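Local coordinates for putative calcium binding protein (Streptomyces coelicolor, PDB 3AKA) that binds calcium ions through EF-hand loops and probably takes part in calcium-mediated regulation, at residues 31-36 and 125-130; 54-59 and 90-95; 99-104 and 149-154. All coordinates share one frame; numbering follows the deposited sequence.

Contact 1 of 3, residues 31-36 and 125-130; sequences KALLAE and TAFGVP
Leu33 on helix 23-37 faces Ala126 at the end of helix 117-126, with Leu33 CA only 5.2 Å from Ala126 CA; the exiting helices of the first and third EF-hands meet here. The small side chain of Ala126 allows this closeness. Ala126 points its methyl toward the other helix, its CB 3.8 Å from Leu33 CA. Ala32 answers with its own methyl, its CB 3.3 Å from the carbonyl O of Ala126. Leu33 fills the inner side: with CG anti to the backbone N (chi1 -176°), it sends CD2 to 4.0 Å from CZ of Phe127, an oblique approach to the ring, while CD1 rests against the Ala126 methyl. Leucine suits this spot, packing also on Ala103 and Val106 of helix 89-107. Gly128, at positive phi, ends helix 117-126 in a Schellman motif, its N bonded to Thr125 O; a CB at these backbone angles would jam against the carbonyl O of Phe127. At the polar outer edge a water donates to Glu36 OE1 at 2.5 Å and, weakly, to Thr125 OG1 at 3.3 Å. Stronger ties lead to Arg122, whose NE forms a salt bridge with Glu36 OE2 and whose carbonyl O is hydrogen-bonded to Thr125 OG1. Thr125 has been seen to bind a calcium ion, absent from this chain's model. Close apolar packing thus sets the backbone separation, while Arg122 probably balances the charge of Glu36.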
loop_
_atom_site.group_PDB
_atom_site.type_symbol
_atom_site.label_atom_id
_atom_site.label_comp_id
_atom_site.label_asym_id
_atom_site.label_seq_id
_atom_site.Cartn_x
_atom_site.Cartn_y
_atom_site.Cartn_z
ATOM N N LYS A 31 9.771 4.561 4.223
ATOM C CA LYS A 31 10.497 5.143 5.368
ATOM C C LYS A 31 9.613 5.115 6.634
ATOM O O LYS A 31 10.081 4.756 7.715
ATOM C CB LYS A 31 10.927 6.575 5.057
ATOM C CG LYS A 31 11.751 7.214 6.148
ATOM C CD LYS A 31 12.160 8.623 5.717
ATOM C CE LYS A 31 11.778 9.623 6.792
ATOM N NZ LYS A 31 12.570 10.921 6.724
ATOM N N ALA A 32 8.336 5.464 6.480
ATOM C CA ALA A 32 7.413 5.482 7.638
ATOM C C ALA A 32 7.211 4.092 8.224
ATOM O O ALA A 32 7.158 3.916 9.450
ATOM C CB ALA A 32 6.063 6.072 7.229
ATOM N N LEU A 33 7.044 3.101 7.344
ATOM C CA LEU A 33 6.791 1.739 7.824
ATOM C C LEU A 33 8.010 1.212 8.561
ATOM O O LEU A 33 7.884 0.617 9.620
ATOM C CB LEU A 33 6.383 0.800 6.689
ATOM C CG LEU A 33 6.014 -0.622 7.111
ATOM C CD1 LEU A 33 4.700 -0.663 7.850
ATOM C CD2 LEU A 33 5.966 -1.559 5.895
ATOM N N LEU A 34 9.203 1.445 8.010
ATOM C CA LEU A 34 10.427 0.974 8.634
ATOM C C LEU A 34 10.629 1.621 10.016
ATOM O O LEU A 34 11.016 0.960 10.978
ATOM C CB LEU A 34 11.619 1.252 7.711
ATOM C CG LEU A 34 11.584 0.420 6.421
ATOM C CD1 LEU A 34 12.621 0.893 5.383
ATOM C CD2 LEU A 34 11.786 -1.083 6.720
ATOM N N ALA A 35 10.340 2.919 10.103
ATOM C CA ALA A 35 10.435 3.649 11.372
ATOM C C ALA A 35 9.474 3.063 12.407
ATOM O O ALA A 35 9.827 2.915 13.605
ATOM C CB ALA A 35 10.138 5.129 11.143
ATOM N N GLU A 36 8.260 2.730 11.961
ATOM C CA GLU A 36 7.228 2.226 12.854
ATOM C C GLU A 36 7.725 0.947 13.520
ATOM O O GLU A 36 7.531 0.753 14.700
ATOM C CB GLU A 36 5.906 1.983 12.093
ATOM C CG GLU A 36 4.796 1.279 12.900
ATOM C CD GLU A 36 4.411 2.032 14.154
ATOM O OE1 GLU A 36 4.270 3.270 14.077
ATOM O OE2 GLU A 36 4.206 1.380 15.191
ATOM N N THR A 125 -1.328 2.537 9.875
ATOM C CA THR A 125 -1.115 3.901 10.415
ATOM C C THR A 125 0.163 4.520 9.841
ATOM O O THR A 125 0.203 5.717 9.584
ATOM C CB THR A 125 -1.080 3.985 11.948
ATOM O OG1 THR A 125 0.075 3.285 12.462
ATOM C CG2 THR A 125 -2.394 3.463 12.546
ATOM N N ALA A 126 1.199 3.704 9.642
ATOM C CA ALA A 126 2.380 4.180 8.893
ATOM C C ALA A 126 2.058 4.770 7.518
ATOM O O ALA A 126 2.764 5.687 7.051
ATOM C CB ALA A 126 3.425 3.094 8.783
ATOM N N PHE A 127 1.011 4.239 6.870
ATOM C CA PHE A 127 0.513 4.693 5.562
ATOM C C PHE A 127 -0.616 5.705 5.672
ATOM O O PHE A 127 -1.365 5.936 4.703
ATOM C CB PHE A 127 0.029 3.496 4.713
ATOM C CG PHE A 127 1.071 2.433 4.501
ATOM C CD1 PHE A 127 2.429 2.772 4.344
ATOM C CD2 PHE A 127 0.690 1.084 4.464
ATOM C CE1 PHE A 127 3.408 1.775 4.164
ATOM C CE2 PHE A 127 1.618 0.094 4.251
ATOM C CZ PHE A 127 2.997 0.442 4.096
ATOM N N GLY A 128 -0.758 6.293 6.859
ATOM C CA GLY A 128 -1.639 7.455 7.027
ATOM C C GLY A 128 -3.055 7.195 7.490
ATOM O O GLY A 128 -3.859 8.123 7.599
ATOM N N VAL A 129 -3.380 5.935 7.758
ATOM C CA VAL A 129 -4.740 5.585 8.207
ATOM C C VAL A 129 -4.808 5.954 9.691
ATOM O O VAL A 129 -3.927 5.571 10.450
ATOM C CB VAL A 129 -5.063 4.079 7.991
ATOM C CG1 VAL A 129 -6.548 3.734 8.421
ATOM C CG2 VAL A 129 -4.838 3.679 6.532
ATOM N N PRO A 130 -5.831 6.742 10.106
ATOM C CA PRO A 130 -5.933 7.080 11.538
ATOM C C PRO A 130 -6.066 5.828 12.395
ATOM O O PRO A 130 -6.622 4.837 11.952
ATOM C CB PRO A 130 -7.227 7.893 11.630
ATOM C CG PRO A 130 -7.522 8.356 10.213
ATOM C CD PRO A 130 -6.913 7.338 9.292
HETATM O O HOH W 1 3.143 4.538 12.178
#

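Contact 2 of 3, residues 54-59 and 90-95; sequences EALWQG and DRFAEI
Leu56 and Gly59 meet Phe92 and Ile95 where two EF-hand entering helices pack together: helix 44-64, which leads into the calcium loop starting at Asp65, and helix 89-107, which leads into the one starting at Asp108. The two short segments run roughly antiparallel, at 147°, with their axes 9.7 Å apart at closest approach. Leu56 CA and Ile95 CA lie nearest, at 5.8 Å.

Every side chain that touches is apolar. In Leu56 a chi1 of 174° swings CG away from the backbone N and brings CD1 obliquely near CE1 and CZ of the Phe92 ring, with CD1 3.8 Å from CZ; the two side chains cross at about a right angle. The same methyl lies 4.0 Å from CG2 of Ile95, so one leucine branch fills the angle between an aromatic and a beta-branched neighbour. Ile95 in turn lays CG2 against bare backbone, 3.7 Å from Gly59 CA and 3.9 Å from the carbonyl O of Ala55, while its CD1 also comes near Gly59 CA. Glycine is the fitting residue there: a CB on Gly59 would point toward the other helix and fall 2.2 Å from Ile95 CG2, a plain clash.

Further packing extends this apolar layer. Leu56 also rests on Phe26 of helix 23-37 and on Ala96 and Phe99, and the ring of Phe92 meets that of Phe158 from helix 151-161, their planes about 30° apart. The arrangement is that of apolar packing between the entering helices of neighbouring EF-hands, here joining the second hand to the third.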
loop_
_atom_site.group_PDB
_atom_site.type_symbol
_atom_site.label_atom_id
_atom_site.label_comp_id
_atom_site.label_asym_id
_atom_site.label_seq_id
_atom_site.Cartn_x
_atom_site.Cartn_y
_atom_site.Cartn_z
ATOM N N GLU A 54 9.450 1.086 -5.036
ATOM C CA GLU A 54 9.891 1.684 -6.312
ATOM C C GLU A 54 9.222 0.973 -7.495
ATOM O O GLU A 54 8.789 1.616 -8.453
ATOM C CB GLU A 54 11.412 1.602 -6.419
ATOM C CG GLU A 54 11.991 1.710 -7.855
ATOM C CD GLU A 54 11.697 2.993 -8.550
ATOM O OE1 GLU A 54 11.435 4.004 -7.860
ATOM O OE2 GLU A 54 11.742 2.985 -9.814
ATOM N N ALA A 55 9.125 -0.351 -7.406
ATOM C CA ALA A 55 8.431 -1.151 -8.424
ATOM C C ALA A 55 6.924 -0.805 -8.543
ATOM O O ALA A 55 6.362 -0.788 -9.652
ATOM C CB ALA A 55 8.650 -2.662 -8.146
ATOM N N LEU A 56 6.270 -0.569 -7.411
ATOM C CA LEU A 56 4.852 -0.227 -7.433
ATOM C C LEU A 56 4.642 1.177 -8.037
ATOM O O LEU A 56 3.745 1.361 -8.854
ATOM C CB LEU A 56 4.227 -0.354 -6.039
ATOM C CG LEU A 56 2.764 0.096 -5.822
ATOM C CD1 LEU A 56 1.789 -0.618 -6.758
ATOM C CD2 LEU A 56 2.385 -0.120 -4.369
ATOM N N TRP A 57 5.462 2.150 -7.627
ATOM C CA TRP A 57 5.450 3.476 -8.271
ATOM C C TRP A 57 5.583 3.337 -9.809
ATOM O O TRP A 57 4.854 3.966 -10.563
ATOM C CB TRP A 57 6.596 4.353 -7.716
ATOM C CG TRP A 57 7.018 5.452 -8.707
ATOM C CD1 TRP A 57 8.196 5.531 -9.390
ATOM C CD2 TRP A 57 6.225 6.568 -9.138
ATOM N NE1 TRP A 57 8.192 6.636 -10.224
ATOM C CE2 TRP A 57 6.986 7.283 -10.094
ATOM C CE3 TRP A 57 4.934 7.014 -8.830
ATOM C CZ2 TRP A 57 6.500 8.448 -10.733
ATOM C CZ3 TRP A 57 4.450 8.166 -9.455
ATOM C CH2 TRP A 57 5.238 8.876 -10.392
ATOM N N GLN A 58 6.532 2.527 -10.270
ATOM C CA GLN A 58 6.740 2.392 -11.736
ATOM C C GLN A 58 5.557 1.769 -12.463
ATOM O O GLN A 58 5.218 2.164 -13.596
ATOM C CB GLN A 58 8.033 1.627 -12.040
ATOM C CG GLN A 58 9.314 2.321 -11.553
ATOM C CD GLN A 58 9.630 3.664 -12.255
ATOM O OE1 GLN A 58 10.453 4.452 -11.764
ATOM N NE2 GLN A 58 8.979 3.928 -13.391
ATOM N N GLY A 59 4.926 0.787 -11.817
ATOM C CA GLY A 59 3.691 0.170 -12.311
ATOM C C GLY A 59 2.540 1.146 -12.415
ATOM O O GLY A 59 1.841 1.215 -13.444
ATOM N N ASP A 90 -6.456 -7.389 -10.719
ATOM C CA ASP A 90 -5.522 -8.466 -10.390
ATOM C C ASP A 90 -4.120 -8.177 -10.868
ATOM O O ASP A 90 -3.162 -8.430 -10.144
ATOM C CB ASP A 90 -5.997 -9.794 -10.969
ATOM C CG ASP A 90 -7.080 -10.445 -10.130
ATOM O OD1 ASP A 90 -7.599 -9.788 -9.199
ATOM O OD2 ASP A 90 -7.401 -11.632 -10.397
ATOM N N ARG A 91 -4.012 -7.657 -12.091
ATOM C CA ARG A 91 -2.733 -7.235 -12.648
ATOM C C ARG A 91 -2.056 -6.151 -11.791
ATOM O O ARG A 91 -0.849 -6.240 -11.494
ATOM C CB ARG A 91 -2.905 -6.766 -14.095
ATOM C CG ARG A 91 -3.264 -7.894 -15.072
ATOM C CD ARG A 91 -2.615 -7.630 -16.444
ATOM N NE ARG A 91 -3.549 -7.035 -17.385
ATOM C CZ ARG A 91 -3.203 -6.314 -18.447
ATOM N NH1 ARG A 91 -1.922 -6.067 -18.725
ATOM N NH2 ARG A 91 -4.155 -5.822 -19.225
ATOM N N PHE A 92 -2.821 -5.138 -11.375
ATOM C CA PHE A 92 -2.248 -4.093 -10.520
ATOM C C PHE A 92 -1.789 -4.622 -9.153
ATOM O O PHE A 92 -0.739 -4.203 -8.636
ATOM C CB PHE A 92 -3.211 -2.910 -10.370
ATOM C CG PHE A 92 -2.645 -1.760 -9.572
ATOM C CD1 PHE A 92 -1.537 -1.050 -10.034
ATOM C CD2 PHE A 92 -3.231 -1.379 -8.366
ATOM C CE1 PHE A 92 -0.999 0.033 -9.295
ATOM C CE2 PHE A 92 -2.718 -0.311 -7.627
ATOM C CZ PHE A 92 -1.592 0.403 -8.092
ATOM N N ALA A 93 -2.549 -5.568 -8.590
ATOM C CA ALA A 93 -2.180 -6.220 -7.335
ATOM C C ALA A 93 -0.840 -6.951 -7.457
ATOM O O ALA A 93 -0.034 -6.923 -6.532
ATOM C CB ALA A 93 -3.279 -7.192 -6.890
ATOM N N GLU A 94 -0.607 -7.611 -8.598
ATOM C CA GLU A 94 0.685 -8.287 -8.823
ATOM C C GLU A 94 1.851 -7.301 -8.938
ATOM O O GLU A 94 2.966 -7.580 -8.473
ATOM C CB GLU A 94 0.626 -9.224 -10.037
ATOM C CG GLU A 94 -0.400 -10.363 -9.890
ATOM C CD GLU A 94 -0.045 -11.375 -8.794
ATOM O OE1 GLU A 94 1.154 -11.553 -8.448
ATOM O OE2 GLU A 94 -0.983 -11.995 -8.268
ATOM N N ILE A 95 1.596 -6.147 -9.543
ATOM C CA ILE A 95 2.600 -5.088 -9.569
ATOM C C ILE A 95 3.003 -4.751 -8.110
ATOM O O ILE A 95 4.185 -4.582 -7.810
ATOM C CB ILE A 95 2.077 -3.828 -10.294
ATOM C CG1 ILE A 95 2.010 -4.085 -11.816
ATOM C CG2 ILE A 95 2.965 -2.610 -9.962
ATOM C CD1 ILE A 95 1.228 -2.994 -12.601
#

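Contact 3 of 3, residues 99-104 and 149-154; sequences FLHAAL and VGETEI. With CA (calcium ion), chain H.
Leu100 and Leu104 pack against Ile154 and the backbone of residues 149-151 in a partly buried contact within the C-terminal pair of EF-hands. Helix 89-107 enters the third calcium loop and helix 151-161 leaves the fourth, and the two loops are also joined by backbone hydrogen bonds between Val149 and Val115. Aliphatic side chains carry the contact. Leu100 CD2 meets Ile154 CG2 at 3.9 Å, the side chains crossing at a slant. One turn on, Leu104 has CG anti to the carbonyl carbon (chi1 -73°), which carries CD1 to the start of the neighbouring helix, 3.4 Å from Glu151 N and 3.8 Å from Glu151 CB. The fork of leucine suits this place: with CD1 at the helix start, the other methyl, CD2, is set near Val149 O.

Glu151 combines two roles: its CB packs against Leu104 CD1, while the extended chain sends OE2 into a salt bridge with Arg97. With an alanine here the CB would remain, but Arg97 would probably lose this carboxylate mate and be held by Glu94 with less support.

The same helix start supplies one ligand of the metal site. Glu153, the last ligand of its loop, grips calcium with both oxygens, OE1 at 2.7 Å and OE2 at 2.5 Å; Asp142, Asp144, Asp146 and the Lys148 carbonyl complete the site. Gly150 O, at the N-cap, accepts from both Glu153 N and Ile154 N. Gly150 N, meanwhile, donates to Glu153 OE1 over 3.3 Å, at an N-H...O angle of 149°, meeting it on the anti side and 24° out of the carboxylate plane.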
loop_
_atom_site.group_PDB
_atom_site.type_symbol
_atom_site.label_atom_id
_atom_site.label_comp_id
_atom_site.label_asym_id
_atom_site.label_seq_id
_atom_site.Cartn_x
_atom_site.Cartn_y
_atom_site.Cartn_z
ATOM N N PHE A 99 6.191 -5.183 -3.066
ATOM C CA PHE A 99 6.007 -4.212 -1.972
ATOM C C PHE A 99 5.243 -4.821 -0.774
ATOM O O PHE A 99 5.674 -4.680 0.393
ATOM C CB PHE A 99 5.283 -2.940 -2.442
ATOM C CG PHE A 99 5.022 -1.955 -1.324
ATOM C CD1 PHE A 99 6.079 -1.250 -0.734
ATOM C CD2 PHE A 99 3.733 -1.761 -0.849
ATOM C CE1 PHE A 99 5.839 -0.350 0.306
ATOM C CE2 PHE A 99 3.473 -0.846 0.198
ATOM C CZ PHE A 99 4.522 -0.151 0.782
ATOM N N LEU A 100 4.118 -5.475 -1.075
ATOM C CA LEU A 100 3.232 -6.047 -0.014
ATOM C C LEU A 100 3.923 -7.182 0.713
ATOM O O LEU A 100 3.852 -7.271 1.937
ATOM C CB LEU A 100 1.869 -6.490 -0.595
ATOM C CG LEU A 100 1.041 -5.330 -1.170
ATOM C CD1 LEU A 100 -0.150 -5.861 -1.977
ATOM C CD2 LEU A 100 0.634 -4.323 -0.035
ATOM N N HIS A 101 4.623 -8.032 -0.040
ATOM C CA HIS A 101 5.434 -9.080 0.572
ATOM C C HIS A 101 6.507 -8.510 1.540
ATOM O O HIS A 101 6.663 -8.977 2.663
ATOM C CB HIS A 101 6.120 -9.908 -0.511
ATOM C CG HIS A 101 6.795 -11.133 0.014
ATOM N ND1 HIS A 101 8.125 -11.150 0.378
ATOM C CD2 HIS A 101 6.318 -12.373 0.265
ATOM C CE1 HIS A 101 8.439 -12.352 0.815
ATOM N NE2 HIS A 101 7.366 -13.116 0.749
ATOM N N ALA A 102 7.231 -7.502 1.065
ATOM C CA ALA A 102 8.239 -6.803 1.866
ATOM C C ALA A 102 7.674 -6.087 3.083
ATOM O O ALA A 102 8.318 -6.059 4.166
ATOM C CB ALA A 102 9.014 -5.793 0.986
ATOM N N ALA A 103 6.501 -5.488 2.917
ATOM C CA ALA A 103 5.813 -4.839 4.024
ATOM C C ALA A 103 5.479 -5.864 5.120
ATOM O O ALA A 103 5.711 -5.599 6.311
ATOM C CB ALA A 103 4.559 -4.159 3.538
ATOM N N LEU A 104 4.950 -7.015 4.719
ATOM C CA LEU A 104 4.673 -8.117 5.670
ATOM C C LEU A 104 5.940 -8.514 6.431
ATOM O O LEU A 104 5.894 -8.690 7.644
ATOM C CB LEU A 104 4.057 -9.323 4.969
ATOM C CG LEU A 104 2.583 -9.168 4.507
ATOM C CD1 LEU A 104 2.225 -10.370 3.613
ATOM C CD2 LEU A 104 1.582 -9.004 5.690
ATOM N N VAL A 149 -2.457 -12.102 9.746
ATOM C CA VAL A 149 -2.765 -11.488 8.466
ATOM C C VAL A 149 -1.644 -11.838 7.483
ATOM O O VAL A 149 -0.455 -11.678 7.803
ATOM C CB VAL A 149 -2.955 -9.956 8.646
ATOM C CG1 VAL A 149 -3.061 -9.213 7.305
ATOM C CG2 VAL A 149 -4.201 -9.703 9.492
ATOM N N GLY A 150 -2.007 -12.363 6.318
ATOM C CA GLY A 150 -0.989 -12.850 5.381
ATOM C C GLY A 150 -1.132 -12.349 3.955
ATOM O O GLY A 150 -2.109 -11.674 3.616
ATOM N N GLU A 151 -0.162 -12.705 3.112
ATOM C CA GLU A 151 -0.180 -12.296 1.708
ATOM C C GLU A 151 -1.457 -12.711 0.978
ATOM O O GLU A 151 -1.950 -11.972 0.144
ATOM C CB GLU A 151 1.045 -12.873 0.998
ATOM C CG GLU A 151 1.293 -12.319 -0.375
ATOM C CD GLU A 151 2.700 -12.632 -0.854
ATOM O OE1 GLU A 151 3.606 -12.714 0.002
ATOM O OE2 GLU A 151 2.876 -12.785 -2.075
ATOM N N THR A 152 -1.985 -13.897 1.293
ATOM C CA THR A 152 -3.214 -14.367 0.640
ATOM C C THR A 152 -4.445 -13.556 1.024
ATOM O O THR A 152 -5.471 -13.625 0.343
ATOM C CB THR A 152 -3.457 -15.862 0.891
ATOM O OG1 THR A 152 -3.551 -16.080 2.301
ATOM C CG2 THR A 152 -2.288 -16.705 0.284
ATOM N N GLU A 153 -4.340 -12.772 2.103
ATOM C CA GLU A 153 -5.421 -11.865 2.512
ATOM C C GLU A 153 -5.220 -10.431 1.999
ATOM O O GLU A 153 -6.156 -9.808 1.473
ATOM C CB GLU A 153 -5.593 -11.899 4.036
ATOM C CG GLU A 153 -6.116 -13.283 4.520
ATOM C CD GLU A 153 -6.112 -13.493 6.028
ATOM O OE1 GLU A 153 -5.180 -12.994 6.714
ATOM O OE2 GLU A 153 -7.016 -14.222 6.538
ATOM N N ILE A 154 -3.981 -9.964 2.094
ATOM C CA ILE A 154 -3.587 -8.586 1.773
ATOM C C ILE A 154 -3.586 -8.296 0.277
ATOM O O ILE A 154 -4.055 -7.238 -0.162
ATOM C CB ILE A 154 -2.170 -8.317 2.384
ATOM C CG1 ILE A 154 -2.242 -8.318 3.932
ATOM C CG2 ILE A 154 -1.502 -7.075 1.795
ATOM C CD1 ILE A 154 -3.029 -7.207 4.532
HETATM CA CA CA H . -5.899 -14.664 8.719
#

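Contact 1 lies at the surface, whereas contacts 2 and 3 are partly buried and share helix 89-107, which turns successive parts to helix 44-64 and helix 151-161. Contact 1 brings together the first and third EF-hands, contact 2 the second and third, and contact 3 the third and fourth. Phe99, on the 99-104 helix, touches both other contacts: its CZ lies 3.7 Å from CZ of Phe127 in contact 1, and its CD2 lies 4.1 Å from CD2 of Leu56 in contact 2. Chemistry follows place. The side chains that touch in contact 2 are all apolar, contact 1 adds a polar edge with a water, weakly held at Thr125, and contact 3 carries a residue that holds calcium in this model, Glu153.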